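Local structure of periplasmic binding protein (Veillonella parvula, 4MO9) at residues L276-Q286 with S359-N369; F52-G60 with I164-A174. The protein probably captures a metal chelate, such as an iron-siderophore complex, in the periplasm and passes it to an ABC importer. All coordinates share one frame; numbering follows the deposited sequence.

Contact 1. Residues L276-Q286 with S359-N369; sequences LGFEATEDSSQ and SYSGIWFMHMN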
loop_
_atom_site.group_PDB
_atom_site.type_symbol
_atom_site.label_atom_id
_atom_site.label_comp_id
_atom_site.label_asym_id
_atom_site.label_seq_id
_atom_site.Cartn_x
_atom_site.Cartn_y
_atom_site.Cartn_z
ATOM N N LEU A 276 -0.205 -10.066 -9.810
ATOM C CA LEU A 276 0.955 -10.014 -8.920
ATOM C C LEU A 276 0.501 -10.446 -7.531
ATOM O O LEU A 276 -0.708 -10.572 -7.294
ATOM C CB LEU A 276 1.538 -8.599 -8.868
ATOM C CG LEU A 276 2.219 -8.121 -10.163
ATOM C CD1 LEU A 276 2.746 -6.689 -9.974
ATOM C CD2 LEU A 276 3.338 -9.060 -10.535
ATOM N N GLY A 277 1.455 -10.679 -6.625
ATOM C CA GLY A 277 1.138 -11.060 -5.253
ATOM C C GLY A 277 1.517 -12.500 -4.936
ATOM O O GLY A 277 2.383 -13.085 -5.599
ATOM N N PHE A 278 0.859 -13.085 -3.934
ATOM C CA PHE A 278 1.194 -14.441 -3.483
ATOM C C PHE A 278 0.759 -15.530 -4.447
ATOM O O PHE A 278 1.319 -16.633 -4.429
ATOM C CB PHE A 278 0.597 -14.706 -2.097
ATOM C CG PHE A 278 1.248 -13.905 -1.007
ATOM C CD1 PHE A 278 2.489 -14.286 -0.497
ATOM C CD2 PHE A 278 0.634 -12.765 -0.504
ATOM C CE1 PHE A 278 3.101 -13.543 0.508
ATOM C CE2 PHE A 278 1.237 -12.017 0.501
ATOM C CZ PHE A 278 2.474 -12.407 1.008
ATOM N N GLU A 279 -0.244 -15.234 -5.271
ATOM C CA GLU A 279 -0.725 -16.196 -6.259
ATOM C C GLU A 279 -0.320 -15.735 -7.638
ATOM O O GLU A 279 -1.165 -15.349 -8.448
ATOM C CB GLU A 279 -2.241 -16.320 -6.207
ATOM C CG GLU A 279 -2.761 -16.553 -4.827
ATOM C CD GLU A 279 -3.631 -17.776 -4.730
ATOM O OE1 GLU A 279 -4.004 -18.337 -5.788
ATOM O OE2 GLU A 279 -3.939 -18.177 -3.587
ATOM N N ALA A 280 0.978 -15.788 -7.903
ATOM C CA ALA A 280 1.531 -15.259 -9.130
ATOM C C ALA A 280 2.782 -16.052 -9.435
ATOM O O ALA A 280 3.521 -16.425 -8.519
ATOM C CB ALA A 280 1.873 -13.790 -8.958
ATOM N N THR A 281 3.015 -16.325 -10.714
ATOM C CA THR A 281 4.266 -16.938 -11.131
ATOM C C THR A 281 4.932 -16.049 -12.173
ATOM O O THR A 281 4.259 -15.252 -12.834
ATOM C CB THR A 281 4.044 -18.329 -11.735
ATOM O OG1 THR A 281 3.430 -18.195 -13.021
ATOM C CG2 THR A 281 3.156 -19.166 -10.816
ATOM N N GLU A 282 6.246 -16.183 -12.314
ATOM C CA GLU A 282 7.005 -15.393 -13.278
ATOM C C GLU A 282 6.449 -15.531 -14.706
ATOM O O GLU A 282 6.206 -14.527 -15.380
ATOM C CB GLU A 282 8.482 -15.796 -13.234
ATOM C CG GLU A 282 9.364 -15.136 -14.283
ATOM C CD GLU A 282 9.673 -13.684 -13.966
ATOM O OE1 GLU A 282 9.541 -13.284 -12.786
ATOM O OE2 GLU A 282 10.056 -12.947 -14.902
ATOM N N ASP A 283 6.225 -16.763 -15.152
ATOM C CA ASP A 283 5.739 -17.007 -16.514
ATOM C C ASP A 283 4.366 -16.392 -16.771
ATOM O O ASP A 283 4.135 -15.776 -17.816
ATOM C CB ASP A 283 5.703 -18.509 -16.827
ATOM C CG ASP A 283 7.084 -19.094 -17.025
ATOM O OD1 ASP A 283 8.044 -18.304 -17.125
ATOM O OD2 ASP A 283 7.213 -20.334 -17.083
ATOM N N SER A 284 3.457 -16.572 -15.819
ATOM C CA SER A 284 2.104 -16.031 -15.927
ATOM C C SER A 284 2.116 -14.503 -15.945
ATOM O O SER A 284 1.496 -13.882 -16.807
ATOM C CB SER A 284 1.236 -16.546 -14.773
ATOM O OG SER A 284 0.022 -15.830 -14.682
ATOM N N SER A 285 2.826 -13.901 -14.997
ATOM C CA SER A 285 2.917 -12.448 -14.946
ATOM C C SER A 285 3.521 -11.857 -16.224
ATOM O O SER A 285 3.096 -10.794 -16.673
ATOM C CB SER A 285 3.691 -11.998 -13.709
ATOM O OG SER A 285 2.943 -12.277 -12.530
ATOM N N GLN A 286 4.498 -12.542 -16.811
ATOM C CA GLN A 286 5.075 -12.107 -18.083
ATOM C C GLN A 286 4.043 -12.140 -19.209
ATOM O O GLN A 286 3.937 -11.206 -20.013
ATOM C CB GLN A 286 6.271 -12.989 -18.470
ATOM C CG GLN A 286 7.564 -12.657 -17.721
ATOM C CD GLN A 286 8.193 -11.340 -18.164
ATOM O OE1 GLN A 286 7.880 -10.812 -19.234
ATOM N NE2 GLN A 286 9.093 -10.810 -17.341
ATOM N N SER A 359 5.763 -15.644 5.885
ATOM C CA SER A 359 6.889 -15.902 4.993
ATOM C C SER A 359 6.769 -15.100 3.700
ATOM O O SER A 359 5.670 -14.914 3.158
ATOM C CB SER A 359 6.994 -17.391 4.662
ATOM O OG SER A 359 5.838 -17.832 3.967
ATOM N N TYR A 360 7.900 -14.612 3.206
ATOM C CA TYR A 360 7.908 -13.914 1.934
ATOM C C TYR A 360 7.825 -14.909 0.776
ATOM O O TYR A 360 8.478 -15.952 0.815
ATOM C CB TYR A 360 9.172 -13.065 1.797
ATOM C CG TYR A 360 9.260 -12.353 0.468
ATOM C CD1 TYR A 360 8.445 -11.263 0.190
ATOM C CD2 TYR A 360 10.147 -12.778 -0.511
ATOM C CE1 TYR A 360 8.513 -10.607 -1.024
ATOM C CE2 TYR A 360 10.225 -12.131 -1.731
ATOM C CZ TYR A 360 9.407 -11.044 -1.980
ATOM O OH TYR A 360 9.485 -10.403 -3.202
ATOM N N SER A 361 7.008 -14.585 -0.227
ATOM C CA SER A 361 6.977 -15.305 -1.509
ATOM C C SER A 361 6.116 -14.539 -2.518
ATOM O O SER A 361 5.623 -13.450 -2.218
ATOM C CB SER A 361 6.451 -16.733 -1.357
ATOM O OG SER A 361 5.069 -16.722 -1.080
ATOM N N GLY A 362 5.950 -15.094 -3.714
ATOM C CA GLY A 362 5.142 -14.447 -4.735
ATOM C C GLY A 362 5.937 -13.477 -5.594
ATOM O O GLY A 362 7.166 -13.424 -5.495
ATOM N N ILE A 363 5.235 -12.706 -6.427
ATOM C CA ILE A 363 5.861 -11.802 -7.397
ATOM C C ILE A 363 5.249 -10.410 -7.255
ATOM O O ILE A 363 4.027 -10.263 -7.305
ATOM C CB ILE A 363 5.625 -12.295 -8.844
ATOM C CG1 ILE A 363 6.016 -13.772 -8.993
ATOM C CG2 ILE A 363 6.349 -11.394 -9.851
ATOM C CD1 ILE A 363 7.504 -14.014 -9.065
ATOM N N TRP A 364 6.091 -9.390 -7.100
ATOM C CA TRP A 364 5.621 -8.066 -6.686
ATOM C C TRP A 364 6.053 -6.966 -7.640
ATOM O O TRP A 364 5.510 -5.859 -7.613
ATOM C CB TRP A 364 6.112 -7.774 -5.254
ATOM C CG TRP A 364 5.654 -8.836 -4.323
ATOM C CD1 TRP A 364 6.288 -10.019 -4.039
ATOM C CD2 TRP A 364 4.421 -8.852 -3.590
ATOM N NE1 TRP A 364 5.526 -10.760 -3.151
ATOM C CE2 TRP A 364 4.376 -10.066 -2.866
ATOM C CE3 TRP A 364 3.354 -7.957 -3.470
ATOM C CZ2 TRP A 364 3.303 -10.399 -2.029
ATOM C CZ3 TRP A 364 2.291 -8.290 -2.644
ATOM C CH2 TRP A 364 2.271 -9.500 -1.935
ATOM N N PHE A 365 7.028 -7.288 -8.487
ATOM C CA PHE A 365 7.563 -6.343 -9.457
ATOM C C PHE A 365 7.880 -7.109 -10.725
ATOM O O PHE A 365 8.121 -8.325 -10.681
ATOM C CB PHE A 365 8.836 -5.686 -8.927
ATOM C CG PHE A 365 8.634 -4.909 -7.649
ATOM C CD1 PHE A 365 7.935 -3.702 -7.655
ATOM C CD2 PHE A 365 9.148 -5.379 -6.446
ATOM C CE1 PHE A 365 7.747 -2.981 -6.477
ATOM C CE2 PHE A 365 8.971 -4.656 -5.265
ATOM C CZ PHE A 365 8.272 -3.458 -5.285
HETATM N N MSE A 366 7.895 -6.416 -11.857
HETATM C CA MSE A 366 8.045 -7.128 -13.115
HETATM C C MSE A 366 8.485 -6.220 -14.238
HETATM O O MSE A 366 7.985 -5.103 -14.382
HETATM C CB MSE A 366 6.734 -7.816 -13.492
HETATM C CG MSE A 366 6.606 -8.105 -14.961
HETATM SE SE MSE A 366 6.280 -9.975 -15.229
HETATM C CE MSE A 366 7.947 -10.625 -14.434
ATOM N N HIS A 367 9.425 -6.720 -15.035
ATOM C CA HIS A 367 9.884 -6.033 -16.221
ATOM C C HIS A 367 9.583 -6.964 -17.382
ATOM O O HIS A 367 10.037 -8.108 -17.397
ATOM C CB HIS A 367 11.383 -5.776 -16.116
ATOM C CG HIS A 367 11.944 -5.003 -17.265
ATOM N ND1 HIS A 367 11.184 -4.127 -18.007
ATOM C CD2 HIS A 367 13.182 -4.987 -17.809
ATOM C CE1 HIS A 367 11.936 -3.593 -18.954
ATOM N NE2 HIS A 367 13.151 -4.095 -18.857
HETATM N N MSE A 368 8.793 -6.493 -18.342
HETATM C CA MSE A 368 8.390 -7.349 -19.444
HETATM C C MSE A 368 9.594 -7.695 -20.309
HETATM O O MSE A 368 10.410 -6.827 -20.631
HETATM C CB MSE A 368 7.318 -6.665 -20.290
HETATM C CG MSE A 368 6.830 -7.501 -21.466
HETATM SE SE MSE A 368 5.777 -6.386 -22.642
HETATM C CE MSE A 368 7.267 -5.450 -23.516
ATOM N N ASN A 369 9.705 -8.968 -20.672
ATOM C CA ASN A 369 10.773 -9.420 -21.547
ATOM C C ASN A 369 10.569 -8.909 -22.961
ATOM O O ASN A 369 9.456 -8.966 -23.480
ATOM C CB ASN A 369 10.829 -10.943 -21.564
ATOM C CG ASN A 369 11.206 -11.523 -20.226
ATOM O OD1 ASN A 369 11.950 -10.910 -19.458
ATOM N ND2 ASN A 369 10.691 -12.710 -19.933
#
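Gly-277 and Ile-363 form a single antiparallel, hydrogen-bonded bridge, round which the tight half of the contact is built. Gly-277 N reaches Ile-363 O at 2.7 Å, almost straight, and Ile-363 N returns to Gly-277 O at 3.0 Å. Glycine is needed twice: a CB on Gly-362 would strike Gly-277 O, and one on Gly-277 its own chain. Gly-277 CA lies over a face of the Trp-364 six-membered ring, 3.8 Å from its centroid, a CH-pi contact. The CZ2-CH2 edge of Trp-364 meets a face of Phe-278 in a T-shaped stack, planes at 86°. A bond from Trp-364 NE1 to Ser-361 O, in the indole plane, helps fix the ring.

Ile-363 links the halves, its CB 4.0 Å from Ala-280 CB and its CG2 against Leu-276 CD2. The other half is looser and borders solvent at Glu-282 and Asn-369. Selenomethionine Met-366 packs its SE 3.6 Å from Ser-285 CB. Beyond it Gln-286 folds back at chi2 (-72°): Gln-286 OE1 accepts from Asn-369 N at 3.0 Å, and Gln-286 NE2 donates to His-367 O at 2.9 Å from above the carbonyl plane. The Asn-369 amide stacks nearly parallel on that of Gln-286. Gln-286 acts like a peptide group, tying the end of edge strand 365-367 and the chain terminus to the first turn of helix 282-295; the tight half relies on backbone pairing and an aromatic edge on a face.

Contact 2. Residues F52-G60 with I164-A174; sequences FFTISALMG and IGKALGKEERA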
loop_
_atom_site.group_PDB
_atom_site.type_symbol
_atom_site.label_atom_id
_atom_site.label_comp_id
_atom_site.label_asym_id
_atom_site.label_seq_id
_atom_site.Cartn_x
_atom_site.Cartn_y
_atom_site.Cartn_z
ATOM N N PHE A 52 -2.864 -2.997 10.350
ATOM C CA PHE A 52 -2.568 -4.442 10.352
ATOM C C PHE A 52 -1.112 -4.829 10.090
ATOM O O PHE A 52 -0.499 -5.553 10.884
ATOM C CB PHE A 52 -3.467 -5.205 9.376
ATOM C CG PHE A 52 -3.102 -6.661 9.253
ATOM C CD1 PHE A 52 -2.363 -7.121 8.164
ATOM C CD2 PHE A 52 -3.477 -7.568 10.242
ATOM C CE1 PHE A 52 -2.014 -8.463 8.061
ATOM C CE2 PHE A 52 -3.131 -8.916 10.146
ATOM C CZ PHE A 52 -2.395 -9.360 9.048
ATOM N N PHE A 53 -0.550 -4.377 8.971
ATOM C CA PHE A 53 0.831 -4.745 8.652
ATOM C C PHE A 53 1.815 -4.160 9.658
ATOM O O PHE A 53 2.803 -4.805 10.007
ATOM C CB PHE A 53 1.210 -4.303 7.244
ATOM C CG PHE A 53 0.909 -5.331 6.192
ATOM C CD1 PHE A 53 0.037 -5.043 5.156
ATOM C CD2 PHE A 53 1.496 -6.586 6.243
ATOM C CE1 PHE A 53 -0.247 -5.988 4.180
ATOM C CE2 PHE A 53 1.219 -7.538 5.262
ATOM C CZ PHE A 53 0.348 -7.238 4.238
ATOM N N THR A 54 1.567 -2.937 10.114
ATOM C CA THR A 54 2.426 -2.356 11.156
ATOM C C THR A 54 2.351 -3.168 12.448
ATOM O O THR A 54 3.383 -3.494 13.061
ATOM C CB THR A 54 2.069 -0.886 11.408
ATOM O OG1 THR A 54 2.084 -0.186 10.149
ATOM C CG2 THR A 54 3.066 -0.237 12.371
ATOM N N ILE A 55 1.138 -3.515 12.863
ATOM C CA ILE A 55 0.978 -4.296 14.085
ATOM C C ILE A 55 1.683 -5.651 13.963
ATOM O O ILE A 55 2.391 -6.076 14.889
ATOM C CB ILE A 55 -0.516 -4.448 14.463
ATOM C CG1 ILE A 55 -1.100 -3.074 14.800
ATOM C CG2 ILE A 55 -0.694 -5.409 15.623
ATOM C CD1 ILE A 55 -2.615 -3.082 15.157
ATOM N N SER A 56 1.529 -6.313 12.814
ATOM C CA SER A 56 2.169 -7.609 12.607
ATOM C C SER A 56 3.681 -7.454 12.665
ATOM O O SER A 56 4.380 -8.309 13.201
ATOM C CB SER A 56 1.762 -8.202 11.257
ATOM O OG SER A 56 0.355 -8.308 11.146
ATOM N N ALA A 57 4.190 -6.358 12.113
ATOM C CA ALA A 57 5.631 -6.114 12.102
ATOM C C ALA A 57 6.173 -5.846 13.505
ATOM O O ALA A 57 7.333 -6.155 13.803
ATOM C CB ALA A 57 5.953 -4.954 11.172
ATOM N N LEU A 58 5.334 -5.279 14.366
ATOM C CA LEU A 58 5.718 -4.974 15.746
ATOM C C LEU A 58 5.588 -6.190 16.662
ATOM O O LEU A 58 6.446 -6.433 17.523
ATOM C CB LEU A 58 4.857 -3.819 16.280
ATOM C CG LEU A 58 5.156 -2.464 15.637
ATOM C CD1 LEU A 58 4.001 -1.479 15.832
ATOM C CD2 LEU A 58 6.441 -1.887 16.198
HETATM N N MSE A 59 4.516 -6.962 16.481
HETATM C CA MSE A 59 4.211 -8.043 17.416
HETATM C C MSE A 59 4.737 -9.408 16.965
HETATM O O MSE A 59 4.887 -10.321 17.786
HETATM C CB MSE A 59 2.698 -8.148 17.639
HETATM C CG MSE A 59 2.019 -6.889 18.161
HETATM SE SE MSE A 59 2.742 -6.300 19.875
HETATM C CE MSE A 59 2.574 -7.973 20.891
ATOM N N GLY A 60 4.999 -9.560 15.668
ATOM C CA GLY A 60 5.443 -10.851 15.164
ATOM C C GLY A 60 4.441 -11.950 15.487
ATOM O O GLY A 60 3.245 -11.804 15.219
ATOM N N ILE A 164 1.741 3.803 16.602
ATOM C CA ILE A 164 1.272 2.427 16.727
ATOM C C ILE A 164 2.201 1.652 17.659
ATOM O O ILE A 164 1.738 0.906 18.536
ATOM C CB ILE A 164 1.185 1.720 15.361
ATOM C CG1 ILE A 164 0.186 2.444 14.451
ATOM C CG2 ILE A 164 0.776 0.259 15.546
ATOM C CD1 ILE A 164 0.113 1.888 13.029
ATOM N N GLY A 165 3.508 1.834 17.493
ATOM C CA GLY A 165 4.465 1.192 18.379
ATOM C C GLY A 165 4.306 1.599 19.837
ATOM O O GLY A 165 4.343 0.748 20.744
ATOM N N LYS A 166 4.140 2.895 20.090
ATOM C CA LYS A 166 4.045 3.356 21.470
ATOM C C LYS A 166 2.748 2.846 22.105
ATOM O O LYS A 166 2.725 2.476 23.286
ATOM C CB LYS A 166 4.144 4.885 21.552
ATOM C CG LYS A 166 4.285 5.404 22.985
ATOM C CD LYS A 166 4.694 6.870 23.010
ATOM C CE LYS A 166 5.065 7.305 24.424
ATOM N NZ LYS A 166 5.370 8.757 24.457
ATOM N N ALA A 167 1.678 2.809 21.314
ATOM C CA ALA A 167 0.396 2.286 21.785
ATOM C C ALA A 167 0.512 0.821 22.221
ATOM O O ALA A 167 -0.133 0.387 23.190
ATOM C CB ALA A 167 -0.658 2.442 20.702
ATOM N N LEU A 168 1.347 0.073 21.506
ATOM C CA LEU A 168 1.527 -1.355 21.756
ATOM C C LEU A 168 2.632 -1.673 22.760
ATOM O O LEU A 168 2.845 -2.842 23.095
ATOM C CB LEU A 168 1.794 -2.086 20.430
ATOM C CG LEU A 168 0.563 -2.260 19.549
ATOM C CD1 LEU A 168 0.927 -2.839 18.178
ATOM C CD2 LEU A 168 -0.408 -3.163 20.271
ATOM N N GLY A 169 3.322 -0.652 23.270
ATOM C CA GLY A 169 4.473 -0.893 24.124
ATOM C C GLY A 169 5.671 -1.478 23.385
ATOM O O GLY A 169 6.461 -2.223 23.971
ATOM N N LYS A 170 5.804 -1.148 22.098
ATOM C CA LYS A 170 6.917 -1.634 21.288
ATOM C C LYS A 170 7.699 -0.474 20.664
ATOM O O LYS A 170 7.968 -0.477 19.458
ATOM C CB LYS A 170 6.409 -2.571 20.192
ATOM C CG LYS A 170 5.498 -3.675 20.679
ATOM C CD LYS A 170 6.181 -4.543 21.709
ATOM C CE LYS A 170 6.865 -5.726 21.087
ATOM N NZ LYS A 170 6.666 -6.928 21.947
ATOM N N GLU A 171 8.078 0.505 21.488
ATOM C CA GLU A 171 8.763 1.700 20.983
ATOM C C GLU A 171 10.082 1.410 20.283
ATOM O O GLU A 171 10.389 2.036 19.268
ATOM C CB GLU A 171 9.019 2.711 22.107
ATOM C CG GLU A 171 7.787 3.453 22.566
ATOM C CD GLU A 171 8.085 4.383 23.727
ATOM O OE1 GLU A 171 7.642 4.086 24.862
ATOM O OE2 GLU A 171 8.762 5.410 23.494
ATOM N N GLU A 172 10.873 0.486 20.825
ATOM C CA GLU A 172 12.180 0.196 20.235
ATOM C C GLU A 172 12.045 -0.444 18.854
ATOM O O GLU A 172 12.728 -0.042 17.905
ATOM C CB GLU A 172 13.033 -0.683 21.162
ATOM C CG GLU A 172 13.537 0.027 22.415
ATOM C CD GLU A 172 14.506 -0.833 23.222
ATOM O OE1 GLU A 172 14.401 -2.081 23.155
ATOM O OE2 GLU A 172 15.378 -0.263 23.918
ATOM N N ARG A 173 11.154 -1.422 18.731
ATOM C CA ARG A 173 10.954 -2.100 17.439
ATOM C C ARG A 173 10.344 -1.145 16.419
ATOM O O ARG A 173 10.664 -1.192 15.221
ATOM C CB ARG A 173 10.061 -3.326 17.621
ATOM C CG ARG A 173 9.826 -4.124 16.358
ATOM C CD ARG A 173 9.850 -5.594 16.686
ATOM N NE ARG A 173 9.345 -6.428 15.598
ATOM C CZ ARG A 173 9.844 -7.620 15.298
ATOM N NH1 ARG A 173 10.871 -8.096 15.998
ATOM N NH2 ARG A 173 9.321 -8.331 14.305
ATOM N N ALA A 174 9.460 -0.277 16.898
ATOM C CA ALA A 174 8.911 0.773 16.049
ATOM C C ALA A 174 10.055 1.638 15.511
ATOM O O ALA A 174 10.058 1.997 14.339
ATOM C CB ALA A 174 7.900 1.625 16.835
#
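Leu-58 enters a hole walled by two helices, 154-168 and 171-194, in knobs-into-holes packing: the leucine sits among Gly-165, Leu-168, Arg-173 and Ala-174. Leu-58 CD1 rests on Gly-165 CA at 3.7 Å, close because glycine offers only backbone there, and Leu-58 CD2 faces Ala-174 CB at 3.9 Å. A Schellman motif at Gly-169 closes the first helix, and with Lys-170 as N-cap of the next the chain turns back, so that both helices line the hole.

Also apolar, Ile-164 pushes CD1 against Thr-54 CG2 at 3.7 Å, and Ile-55 CG1 lies 3.9 Å from Leu-168 CD1, the side chains crossing at about a right angle. Selenomethionine Met-59 brings its SE to the aliphatic part of Lys-170, near CG.

The polar contact is a side-on grip by Arg-173. With CG anti to the backbone N (chi1 -178°), its chain runs out to Ala-57 O, which lies in the guanidinium plane and takes Arg-173 NE at 2.7 Å and Arg-173 NH2 at 3.0 Å. A leucine in place of Arg-173 would probably leave Ala-57 O without its two donors and the C-terminal turn of helix 52-59 less firmly held.

Around this interface, Phe-120 of strand 118-122 touches both Ile-55 and Ile-164, while Phe-351 and Phe-355 of helix 344-355 cover Ala-57; helix 52-59 is thus lodged between the parallel sheet and surrounding helices.

How the contacts relate
Contact 2 is a buried joint between helices, packed beside the four-stranded parallel sheet; contact 1 is only partly buried and ties a loop and a helix start to the edge of the mixed sheet. Their chemistry follows their places: a leucine knob with other aliphatic contacts and a single arginine grip in contact 2, backbone pairing, aromatic stacking and hydrogen bonds from a side-chain amide in contact 1. They share no segment, and their centres lie 29 Å apart, yet both reach helix 344-355, where Tyr-352 is touched by Phe-278 of contact 1 and Phe-53 of segment 52-60. Contact 1 also meets helix 79-88 through Phe-278 and Trp-364, so it probably lies where the two lobes, one on each sheet, meet.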